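Local coordinates for flagellar brake protein YcgR (Escherichia coli K-12, PDB 5Y6H) that acts as a flagellar brake, slowing the motor when bound to c-di-GMP, and is represented here by its N-terminal domain, the part involved in FliG binding, at residues K10-P13 with L14-L17. Residues are numbered along the deposited sequence; the frame is centred on the assembly and turned at random.
Sequences KQNP and LAVL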
# COMPACT_ATOMS: atom_id res chain seq x y z
N LYS A 10 -10.46 4.99 -9.02
CA LYS A 10 -10.66 3.65 -9.57
C LYS A 10 -11.54 2.84 -8.62
O LYS A 10 -11.22 2.72 -7.43
CB LYS A 10 -9.33 2.93 -9.79
CG LYS A 10 -8.30 3.78 -10.50
CD LYS A 10 -8.84 4.28 -11.83
CE LYS A 10 -7.73 4.67 -12.79
NZ LYS A 10 -8.08 4.39 -14.21
N GLN A 11 -12.63 2.30 -9.14
CA GLN A 11 -13.66 1.70 -8.30
C GLN A 11 -13.90 0.22 -8.55
O GLN A 11 -14.15 -0.52 -7.59
CB GLN A 11 -14.97 2.47 -8.48
CG GLN A 11 -15.08 3.70 -7.59
CD GLN A 11 -16.51 4.12 -7.36
OE1 GLN A 11 -17.17 4.65 -8.25
NE2 GLN A 11 -17.00 3.85 -6.16
N ASN A 12 -13.84 -0.25 -9.82
CA ASN A 12 -14.09 -1.68 -9.95
C ASN A 12 -12.80 -2.48 -9.72
O ASN A 12 -11.70 -1.95 -9.86
CB ASN A 12 -14.68 -2.00 -11.34
CG ASN A 12 -13.65 -2.02 -12.45
OD1 ASN A 12 -12.81 -2.92 -12.52
ND2 ASN A 12 -13.72 -1.04 -13.34
N PRO A 13 -12.91 -3.76 -9.32
CA PRO A 13 -11.70 -4.48 -8.88
C PRO A 13 -10.68 -4.70 -9.99
O PRO A 13 -9.49 -4.85 -9.69
CB PRO A 13 -12.24 -5.81 -8.34
CG PRO A 13 -13.73 -5.65 -8.27
CD PRO A 13 -14.13 -4.58 -9.21
N LEU A 14 -11.10 -4.75 -11.26
CA LEU A 14 -10.13 -4.91 -12.34
C LEU A 14 -9.26 -3.67 -12.48
O LEU A 14 -8.03 -3.78 -12.63
CB LEU A 14 -10.85 -5.20 -13.66
CG LEU A 14 -11.77 -6.42 -13.72
CD1 LEU A 14 -12.51 -6.46 -15.05
CD2 LEU A 14 -10.97 -7.70 -13.51
N ALA A 15 -9.87 -2.49 -12.42
CA ALA A 15 -9.11 -1.25 -12.56
C ALA A 15 -8.19 -1.03 -11.37
O ALA A 15 -7.07 -0.52 -11.54
CB ALA A 15 -10.07 -0.06 -12.72
N VAL A 16 -8.64 -1.39 -10.17
CA VAL A 16 -7.80 -1.25 -8.98
C VAL A 16 -6.58 -2.16 -9.08
O VAL A 16 -5.44 -1.73 -8.85
CB VAL A 16 -8.61 -1.56 -7.70
CG1 VAL A 16 -7.67 -1.73 -6.50
CG2 VAL A 16 -9.62 -0.46 -7.44
N LEU A 17 -6.80 -3.43 -9.44
CA LEU A 17 -5.69 -4.36 -9.54
C LEU A 17 -4.71 -3.94 -10.63
O LEU A 17 -3.49 -4.11 -10.48
CB LEU A 17 -6.21 -5.78 -9.80
CG LEU A 17 -5.19 -6.92 -9.76
CD1 LEU A 17 -4.51 -6.97 -8.41
CD2 LEU A 17 -5.86 -8.24 -10.07
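Asn12 caps the start of helix 13-26, and its carboxamide oxygen OD1 takes two backbone N-H groups of the first turn. The bond from Ala15 N, at 3.0 Å, is nearly straight (159° at the hydrogen), although the donor stands above the amide plane of Asn12; that from Leu14 N to the same OD1, at 2.8 Å, is strongly bent and weak. Asparagine suits an N-cap because its short side chain can reach forward to the N-H groups of the first turn, which have no carbonyl a turn earlier to bond: with chi1 at 79°, CG sits between the backbone N and the carbonyl carbon, and OD1 swings over the first turn. The amide's other arm, ND2, comes alongside the methyl of Ala15.

Regular helical bonding then takes over. Val16 N donates to Asn12 O and Leu17 N to Pro13 O, each at 3.1 Å. Pro13 fits the first helical position well: its ring already fixes phi near the helical value, and a nitrogen here has no helical carbonyl to bond, so lacking an N-H costs nothing.

Around this polar frame the packing is light. Branched Val16, the buried residue here, turns CG2 back toward the incoming chain, 3.6 Å from Lys10 O and 4.1 Å from Lys10 CB. The aliphatic base of Lys10 thus lies against the helix, while the bent chain beyond carries the ammonium group off from it.

Within this PilZN domain the cap marks the turn from the short strand 9-10 into helix 13-26. Lys10 pairs through its backbone with Leu108 of strand 108-111, Val16 rests on Pro105 in the loop before that strand, and Leu17 reaches Pro48, between strands 37-47 and 50-54.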